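Local coordinates for protein putative glycosidase ph117-related (Bacteroides thetaiotaomicron, PDB 5A7V) that probably acts on beta-mannosides as a member of glycoside hydrolase family 130, and binds mannose in its pocket, at residues V353-C365 with K369-A381. Residues are numbered along the deposited sequence; the frame is centred on the assembly and turned at random. Where two conformers were deposited one is given.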
ATOM      1  N   VAL A 353       5.431   7.596  -6.272  1.00  9.55           N
ATOM      2  CA  VAL A 353       6.786   8.028  -6.710  1.00  9.86           C
ATOM      3  C   VAL A 353       6.713   9.511  -7.039  1.00 10.46           C
ATOM      4  O   VAL A 353       5.835   9.943  -7.777  1.00 10.84           O
ATOM      5  CB  VAL A 353       7.332   7.238  -7.925  1.00 10.93           C
ATOM      6  CG1 VAL A 353       8.834   7.496  -8.085  1.00 11.50           C
ATOM      7  CG2 VAL A 353       7.091   5.750  -7.796  1.00 12.41           C
ATOM      8  N   TYR A 354       7.665  10.287  -6.509  1.00 10.19           N
ATOM      9  CA  TYR A 354       7.857  11.679  -6.888  1.00 10.42           C
ATOM     10  C   TYR A 354       8.816  11.646  -8.065  1.00 10.61           C
ATOM     11  O   TYR A 354       9.991  11.260  -7.891  1.00 13.07           O
ATOM     12  CB  TYR A 354       8.401  12.507  -5.710  1.00 11.72           C
ATOM     13  CG  TYR A 354       8.479  13.978  -6.027  1.00 11.88           C
ATOM     14  CD1 TYR A 354       7.344  14.704  -6.375  1.00 11.98           C
ATOM     15  CD2 TYR A 354       9.686  14.671  -5.965  1.00 13.52           C
ATOM     16  CE1 TYR A 354       7.406  16.056  -6.667  1.00 13.26           C
ATOM     17  CE2 TYR A 354       9.770  16.025  -6.264  1.00 14.19           C
ATOM     18  CZ  TYR A 354       8.633  16.725  -6.625  1.00 13.71           C
ATOM     19  OH  TYR A 354       8.747  18.043  -6.931  1.00 16.01           O
ATOM     20  N   TYR A 355       8.335  12.001  -9.239  1.00 11.19           N
ATOM     21  CA  TYR A 355       9.039  11.778 -10.488  1.00 12.87           C
ATOM     22  C   TYR A 355       8.660  12.852 -11.473  1.00 12.01           C
ATOM     23  O   TYR A 355       7.470  13.171 -11.582  1.00 12.79           O
ATOM     24  CB  TYR A 355       8.666  10.401 -11.037  1.00 13.19           C
ATOM     25  CG  TYR A 355       9.390   9.928 -12.291  1.00 14.07           C
ATOM     26  CD1 TYR A 355      10.730   9.630 -12.254  1.00 17.18           C
ATOM     27  CD2 TYR A 355       8.707   9.682 -13.470  1.00 15.43           C
ATOM     28  CE1 TYR A 355      11.398   9.139 -13.372  1.00 19.40           C
ATOM     29  CE2 TYR A 355       9.348   9.152 -14.579  1.00 17.26           C
ATOM     30  CZ  TYR A 355      10.699   8.900 -14.535  1.00 17.97           C
ATOM     31  OH  TYR A 355      11.324   8.387 -15.629  1.00 22.91           O
ATOM     32  N   LYS A 356       9.631  13.447 -12.169  1.00 14.08           N
ATOM     33  CA  LYS A 356       9.311  14.544 -13.093  1.00 15.78           C
ATOM     34  C   LYS A 356       8.468  15.656 -12.431  1.00 13.82           C
ATOM     35  O   LYS A 356       7.574  16.247 -13.050  1.00 16.17           O
ATOM     36  CB  LYS A 356       8.643  14.000 -14.366  1.00 19.72           C
ATOM     37  CG  LYS A 356       9.546  13.034 -15.102  1.00 23.31           C
ATOM     38  CD  LYS A 356       8.911  12.577 -16.403  1.00 28.10           C
ATOM     39  CE  LYS A 356       9.885  11.734 -17.217  1.00 36.73           C
ATOM     40  NZ  LYS A 356       9.296  11.261 -18.519  1.00 41.61           N
ATOM     41  N   ASP A 357       8.751  15.910 -11.150  1.00 12.69           N
ATOM     42  CA  ASP A 357       8.062  16.939 -10.347  1.00 13.59           C
ATOM     43  C   ASP A 357       6.565  16.685 -10.134  1.00 12.24           C
ATOM     44  O   ASP A 357       5.849  17.628  -9.785  1.00 13.88           O
ATOM     45  CB  ASP A 357       8.346  18.351 -10.888  1.00 15.68           C
ATOM     46  CG  ASP A 357       9.802  18.752 -10.787  1.00 22.73           C
ATOM     47  OD1 ASP A 357      10.629  18.107 -10.136  1.00 23.58           O
ATOM     48  OD2 ASP A 357      10.104  19.798 -11.339  1.00 37.17           O
ATOM     49  N   LYS A 358       6.162  15.427 -10.267  1.00 11.50           N
ATOM     50  CA  LYS A 358       4.763  15.056 -10.028  1.00 11.90           C
ATOM     51  C   LYS A 358       4.712  13.842  -9.126  1.00 11.21           C
ATOM     52  O   LYS A 358       5.695  13.097  -8.955  1.00 13.02           O
ATOM     53  CB  LYS A 358       4.052  14.772 -11.369  1.00 13.54           C
ATOM     54  CG  LYS A 358       4.070  15.955 -12.320  1.00 14.00           C
ATOM     55  CD  LYS A 358       3.457  15.684 -13.673  1.00 16.08           C
ATOM     56  CE  LYS A 358       3.987  16.652 -14.691  1.00 23.20           C
ATOM     57  NZ  LYS A 358       5.419  16.315 -15.078  1.00 25.45           N
ATOM     58  N   TRP A 359       3.546  13.576  -8.549  1.00 10.35           N
ATOM     59  CA  TRP A 359       3.328  12.425  -7.730  1.00 10.20           C
ATOM     60  C   TRP A 359       2.538  11.360  -8.474  1.00  9.77           C
ATOM     61  O   TRP A 359       1.343  11.561  -8.808  1.00 11.36           O
ATOM     62  CB  TRP A 359       2.604  12.782  -6.444  1.00  9.58           C
ATOM     63  CG  TRP A 359       3.468  13.527  -5.426  1.00 10.38           C
ATOM     64  CD1 TRP A 359       3.469  14.867  -5.126  1.00 10.58           C
ATOM     65  CD2 TRP A 359       4.441  12.912  -4.553  1.00  9.64           C
ATOM     66  NE1 TRP A 359       4.378  15.107  -4.111  1.00 10.61           N
ATOM     67  CE2 TRP A 359       4.966  13.924  -3.730  1.00 10.15           C
ATOM     68  CE3 TRP A 359       4.852  11.590  -4.345  1.00  9.84           C
ATOM     69  CZ2 TRP A 359       5.892  13.651  -2.718  1.00 11.81           C
ATOM     70  CZ3 TRP A 359       5.792  11.321  -3.372  1.00 11.06           C
ATOM     71  CH2 TRP A 359       6.313  12.353  -2.568  1.00 12.20           C
ATOM     72  N   TYR A 360       3.150  10.205  -8.709  1.00  9.85           N
ATOM     73  CA  TYR A 360       2.553   9.054  -9.374  1.00  9.51           C
ATOM     74  C   TYR A 360       2.081   8.066  -8.324  1.00  9.75           C
ATOM     75  O   TYR A 360       2.860   7.603  -7.511  1.00 12.31           O
ATOM     76  CB  TYR A 360       3.563   8.387 -10.312  1.00 10.27           C
ATOM     77  CG  TYR A 360       3.926   9.216 -11.522  1.00  9.90           C
ATOM     78  CD1 TYR A 360       4.751  10.332 -11.426  1.00 11.70           C
ATOM     79  CD2 TYR A 360       3.495   8.870 -12.794  1.00 12.15           C
ATOM     80  CE1 TYR A 360       5.049  11.100 -12.551  1.00 12.52           C
ATOM     81  CE2 TYR A 360       3.837   9.616 -13.907  1.00 13.50           C
ATOM     82  CZ  TYR A 360       4.609  10.737 -13.790  1.00 13.35           C
ATOM     83  OH  TYR A 360       4.941  11.497 -14.921  1.00 16.63           O
ATOM     84  N   LEU A 361       0.766   7.788  -8.314  1.00  9.46           N
ATOM     85  CA  LEU A 361       0.110   6.891  -7.355  1.00 10.03           C
ATOM     86  C   LEU A 361      -0.200   5.572  -8.020  1.00  9.83           C
ATOM     87  O   LEU A 361      -0.765   5.581  -9.138  1.00 11.25           O
ATOM     88  CB  LEU A 361      -1.189   7.572  -6.908  1.00 10.44           C
ATOM     89  CG  LEU A 361      -2.022   6.842  -5.851  1.00 10.90           C
ATOM     90  CD1 LEU A 361      -1.340   6.767  -4.514  1.00 11.87           C
ATOM     91  CD2 LEU A 361      -3.353   7.549  -5.736  1.00 11.53           C
ATOM     92  N   TYR A 362       0.122   4.472  -7.354  1.00  8.32           N
ATOM     93  CA  TYR A 362      -0.116   3.109  -7.860  1.00  9.06           C
ATOM     94  C   TYR A 362      -0.991   2.367  -6.872  1.00  9.03           C
ATOM     95  O   TYR A 362      -0.771   2.442  -5.651  1.00  9.00           O
ATOM     96  CB  TYR A 362       1.225   2.356  -8.106  1.00  9.10           C
ATOM     97  CG  TYR A 362       1.975   3.016  -9.257  1.00  9.83           C
ATOM     98  CD1 TYR A 362       1.718   2.656 -10.551  1.00 10.39           C
ATOM     99  CD2 TYR A 362       2.926   4.011  -9.035  1.00 10.01           C
ATOM    100  CE1 TYR A 362       2.328   3.294 -11.626  1.00 11.35           C
ATOM    101  CE2 TYR A 362       3.512   4.666 -10.098  1.00 11.08           C
ATOM    102  CZ  TYR A 362       3.208   4.322 -11.397  1.00 10.94           C
ATOM    103  OH  TYR A 362       3.775   5.024 -12.441  1.00 13.60           O
ATOM    104  N   TYR A 363      -2.014   1.688  -7.398  1.00  8.43           N
ATOM    105  CA  TYR A 363      -3.031   1.105  -6.551  1.00  8.59           C
ATOM    106  C   TYR A 363      -3.571  -0.202  -7.140  1.00  8.03           C
ATOM    107  O   TYR A 363      -3.565  -0.420  -8.364  1.00  9.89           O
ATOM    108  CB  TYR A 363      -4.171   2.110  -6.282  1.00  8.89           C
ATOM    109  CG  TYR A 363      -4.802   2.667  -7.511  1.00  9.10           C
ATOM    110  CD1 TYR A 363      -4.309   3.775  -8.158  1.00  9.97           C
ATOM    111  CD2 TYR A 363      -5.978   2.081  -8.052  1.00  8.73           C
ATOM    112  CE1 TYR A 363      -4.933   4.281  -9.319  1.00  9.64           C
ATOM    113  CE2 TYR A 363      -6.580   2.591  -9.169  1.00  9.96           C
ATOM    114  CZ  TYR A 363      -6.103   3.705  -9.791  1.00  9.89           C
ATOM    115  OH  TYR A 363      -6.703   4.250 -10.902  1.00 11.27           O
ATOM    116  N   GLY A 364      -4.051  -1.069  -6.247  1.00  7.94           N
ATOM    117  CA  GLY A 364      -4.845  -2.233  -6.688  1.00  8.94           C
ATOM    118  C   GLY A 364      -6.264  -1.847  -7.084  1.00  9.06           C
ATOM    119  O   GLY A 364      -6.875  -0.997  -6.437  1.00  9.61           O
ATOM    120  N   CYS A 365      -6.739  -2.515  -8.128  1.00  8.70           N
ATOM    121  CA  CYS A 365      -8.111  -2.318  -8.624  1.00  9.41           C
ATOM    122  C   CYS A 365      -8.905  -3.578  -8.350  1.00  8.99           C
ATOM    123  O   CYS A 365      -8.743  -4.582  -9.076  1.00  9.85           O
ATOM    124  CB  CYS A 365      -8.089  -2.063 -10.122  1.00 10.47           C
ATOM    125  SG  CYS A 365      -7.163  -0.570 -10.634  1.00 11.72           S
ATOM    126  N   LYS A 369      -6.399  -5.841 -10.872  1.00  9.69           N
ATOM    127  CA  LYS A 369      -5.551  -5.077 -11.793  1.00  9.84           C
ATOM    128  C   LYS A 369      -4.685  -4.093 -11.013  1.00  9.64           C
ATOM    129  O   LYS A 369      -4.993  -3.772  -9.843  1.00  9.68           O
ATOM    130  CB  LYS A 369      -6.379  -4.336 -12.881  1.00 11.40           C
ATOM    131  CG  LYS A 369      -7.427  -5.208 -13.620  1.00 13.64           C
ATOM    132  CD  LYS A 369      -6.742  -6.172 -14.550  1.00 15.76           C
ATOM    133  CE  LYS A 369      -7.564  -6.829 -15.667  1.00 20.64           C
ATOM    134  NZ  LYS A 369      -8.573  -7.756 -15.176  1.00 23.78           N
ATOM    135  N   VAL A 370      -3.713  -3.503 -11.702  1.00  9.23           N
ATOM    136  CA  VAL A 370      -2.977  -2.340 -11.177  1.00  9.38           C
ATOM    137  C   VAL A 370      -3.382  -1.091 -11.949  1.00  9.14           C
ATOM    138  O   VAL A 370      -3.356  -1.091 -13.202  1.00 10.53           O
ATOM    139  CB  VAL A 370      -1.437  -2.507 -11.296  1.00 10.21           C
ATOM    140  CG1 VAL A 370      -0.698  -1.245 -10.815  1.00 10.85           C
ATOM    141  CG2 VAL A 370      -0.978  -3.728 -10.496  1.00 11.10           C
ATOM    142  N   GLY A 371      -3.703  -0.026 -11.216  1.00  9.23           N
ATOM    143  CA  GLY A 371      -4.002   1.264 -11.804  1.00  9.97           C
ATOM    144  C   GLY A 371      -3.004   2.304 -11.339  1.00  9.06           C
ATOM    145  O   GLY A 371      -2.297   2.121 -10.324  1.00  9.86           O
ATOM    146  N   MET A 372      -2.994   3.424 -12.059  1.00  9.18           N
ATOM    147  CA  MET A 372      -2.196   4.570 -11.672  1.00 10.04           C
ATOM    148  C   MET A 372      -2.965   5.875 -11.844  1.00  9.54           C
ATOM    149  O   MET A 372      -3.946   5.951 -12.631  1.00 10.65           O
ATOM    150  CB  MET A 372      -0.847   4.535 -12.372  1.00 13.89           C
ATOM    151  CG  MET A 372      -0.869   4.728 -13.822  1.00 16.79           C
ATOM    152  SD  MET A 372      -1.026   6.426 -14.388  1.00 19.40           S
ATOM    153  CE  MET A 372       0.194   7.277 -13.510  1.00 19.90           C
ATOM    154  N   ALA A 373      -2.501   6.909 -11.150  1.00  9.49           N
ATOM    155  CA  ALA A 373      -3.049   8.267 -11.320  1.00 10.15           C
ATOM    156  C   ALA A 373      -1.961   9.288 -10.918  1.00 10.03           C
ATOM    157  O   ALA A 373      -1.015   8.918 -10.180  1.00 11.97           O
ATOM    158  CB  ALA A 373      -4.317   8.441 -10.472  1.00 10.31           C
ATOM    159  N   ILE A 374      -2.068  10.516 -11.408  1.00  9.60           N
ATOM    160  CA  ILE A 374      -1.008  11.534 -11.236  1.00 10.32           C
ATOM    161  C   ILE A 374      -1.572  12.766 -10.540  1.00  9.97           C
ATOM    162  O   ILE A 374      -2.575  13.344 -10.996  1.00 11.26           O
ATOM    163  CB  ILE A 374      -0.377  11.952 -12.580  1.00 12.74           C
ATOM    164  CG1 ILE A 374       0.126  10.752 -13.371  1.00 14.18           C
ATOM    165  CG2 ILE A 374       0.757  12.971 -12.333  1.00 14.06           C
ATOM    166  CD1 ILE A 374       0.598  11.079 -14.777  1.00 16.39           C
ATOM    167  N   TYR A 375      -0.907  13.203  -9.467  1.00  9.80           N
ATOM    168  CA  TYR A 375      -1.130  14.503  -8.838  1.00 10.79           C
ATOM    169  C   TYR A 375       0.011  15.406  -9.294  1.00  9.43           C
ATOM    170  O   TYR A 375       1.197  15.149  -8.977  1.00 10.48           O
ATOM    171  CB  TYR A 375      -1.168  14.382  -7.314  1.00 10.37           C
ATOM    172  CG  TYR A 375      -0.970  15.664  -6.548  1.00  9.66           C
ATOM    173  CD1 TYR A 375      -1.665  16.822  -6.872  1.00  9.77           C
ATOM    174  CD2 TYR A 375      -0.059  15.715  -5.474  1.00 10.18           C
ATOM    175  CE1 TYR A 375      -1.471  17.989  -6.143  1.00  9.50           C
ATOM    176  CE2 TYR A 375       0.125  16.872  -4.761  1.00 10.83           C
ATOM    177  CZ  TYR A 375      -0.533  18.012  -5.086  1.00 10.23           C
ATOM    178  OH  TYR A 375      -0.343  19.123  -4.328  1.00 11.86           O
ATOM    179  N   ASN A 376      -0.299  16.452 -10.040  1.00  9.80           N
ATOM    180  CA  ASN A 376       0.677  17.425 -10.495  1.00 10.77           C
ATOM    181  C   ASN A 376       0.525  18.689  -9.634  1.00 10.78           C
ATOM    182  O   ASN A 376      -0.416  19.462  -9.824  1.00 10.99           O
ATOM    183  CB  ASN A 376       0.469  17.778 -11.972  1.00 12.17           C
ATOM    184  CG  ASN A 376       1.500  18.757 -12.480  1.00 12.57           C
ATOM    185  OD1 ASN A 376       2.307  19.279 -11.697  1.00 13.94           O
ATOM    186  ND2 ASN A 376       1.474  19.020 -13.767  1.00 14.96           N
ATOM    187  N   PRO A 377       1.452  18.935  -8.685  1.00 10.69           N
ATOM    188  CA  PRO A 377       1.306  20.143  -7.847  1.00 11.22           C
ATOM    189  C   PRO A 377       1.212  21.465  -8.644  1.00 10.94           C
ATOM    190  O   PRO A 377       0.615  22.415  -8.179  1.00 11.71           O
ATOM    191  CB  PRO A 377       2.575  20.096  -6.973  1.00 12.49           C
ATOM    192  CG  PRO A 377       2.958  18.655  -6.931  1.00 13.69           C
ATOM    193  CD  PRO A 377       2.626  18.110  -8.290  1.00 11.44           C
ATOM    194  N   LYS A 378       1.831  21.523  -9.826  1.00 11.80           N
ATOM    195  CA  LYS A 378       1.811  22.694 -10.691  0.50 12.72           C
ATOM    196  C   LYS A 378       0.474  22.865 -11.406  1.00 12.89           C
ATOM    197  O   LYS A 378       0.138  23.965 -11.842  1.00 15.02           O
ATOM    198  CB  LYS A 378       2.956  22.612 -11.719  0.50 12.75           C
ATOM    199  CG  LYS A 378       4.340  22.736 -11.029  0.50 13.44           C
ATOM    200  CD  LYS A 378       5.479  22.736 -12.052  0.50 17.49           C
ATOM    201  CE  LYS A 378       6.849  22.456 -11.434  0.50 20.50           C
ATOM    202  NZ  LYS A 378       7.946  22.697 -12.437  0.50 25.62           N
ATOM    203  N   LYS A 379      -0.279  21.762 -11.527  1.00 12.74           N
ATOM    204  CA  LYS A 379      -1.573  21.780 -12.266  1.00 12.50           C
ATOM    205  C   LYS A 379      -2.535  20.793 -11.573  1.00 11.62           C
ATOM    206  O   LYS A 379      -2.887  19.744 -12.125  1.00 13.62           O
ATOM    207  CB  LYS A 379      -1.380  21.424 -13.734  1.00 14.45           C
ATOM    208  CG  LYS A 379      -0.406  22.324 -14.499  1.00 18.58           C
ATOM    209  CD  LYS A 379      -0.374  22.001 -16.003  1.00 26.34           C
ATOM    210  CE  LYS A 379       0.633  22.869 -16.732  1.00 33.63           C
ATOM    211  NZ  LYS A 379       0.661  22.491 -18.168  1.00 39.98           N
ATOM    212  N   PRO A 380      -2.964  21.114 -10.340  1.00 11.26           N
ATOM    213  CA  PRO A 380      -3.686  20.065  -9.596  1.00 11.66           C
ATOM    214  C   PRO A 380      -5.064  19.742 -10.141  1.00 12.62           C
ATOM    215  O   PRO A 380      -5.854  20.643 -10.448  1.00 15.03           O
ATOM    216  CB  PRO A 380      -3.812  20.648  -8.176  1.00 12.81           C
ATOM    217  CG  PRO A 380      -2.745  21.644  -8.076  1.00 13.83           C
ATOM    218  CD  PRO A 380      -2.638  22.236  -9.445  1.00 12.94           C
ATOM    219  N   ALA A 381      -5.353  18.453 -10.238  1.00 11.45           N
ATOM    220  CA  ALA A 381      -6.708  18.007 -10.610  1.00 11.24           C
ATOM    221  C   ALA A 381      -7.609  18.057  -9.392  1.00 11.83           C
ATOM    222  O   ALA A 381      -7.199  18.255  -8.239  1.00 12.88           O
ATOM    223  CB  ALA A 381      -6.623  16.607 -11.181  1.00 14.29           C
TER
HETATM  224  O   HOH W   1       5.035  19.515 -11.632  1.00 18.59           O
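Strands 358-365 and 369-375 run antiparallel, their axes at 142°, and four hydrogen-bonded pairs, from Trp359 with Tyr375 to Cys365 with Lys369, join them through eight backbone N-H...O bonds. They form a beta hairpin, the middle and last strands of a three-stranded antiparallel sheet, consistent with one blade of the beta-propeller characteristic of GH130 enzymes, and the turn between them carries Asp367, which lines the mannose pocket.

The hairpin illustrates how one blade can present two differently packed faces. On the face of Tyr360, Tyr362, Met372 and Ile374, Met372 CB sits 3.5 Å from Tyr362 CE1, and the bends in the chain beyond it carry CE to 3.7 Å from Tyr360 CD2. Ile374 lies alongside Tyr360, with CD1 against ring atom CE2. The hydroxyl of Tyr362 is hydrogen-bonded to Gly117 O, and its ring packs on strands 75-84 and 87-95.

On the other face, Tyr363 places CG between its backbone N and carbonyl carbon (chi1 55°), which swings the ring across to the neighbouring strand. It lies over the bare backbone of Gly371, whose CA is 4.0 Å from the ring centroid in a CH-pi contact and whose carbonyl oxygen lies over the ring near its rim. The phenol OH is held by Glu337. Farther along, Trp359 and Tyr375 meet rim to rim, with planes 7° apart and Trp359 CD1 3.6 Å from Tyr375 CD2.

At the open end of the hairpin, where 358-365 begins and 369-375 has ended, the Lys358 chain crosses the Asn376 amide, bringing CE within 3.6 Å of ND2, before NZ bends round to hydrogen-bond Lys356 O. Asn376 OD1 closes an Asx turn by accepting Lys378 N at 3.0 Å; a water donating to OD1 at 2.7 Å also donates to Asp357 O.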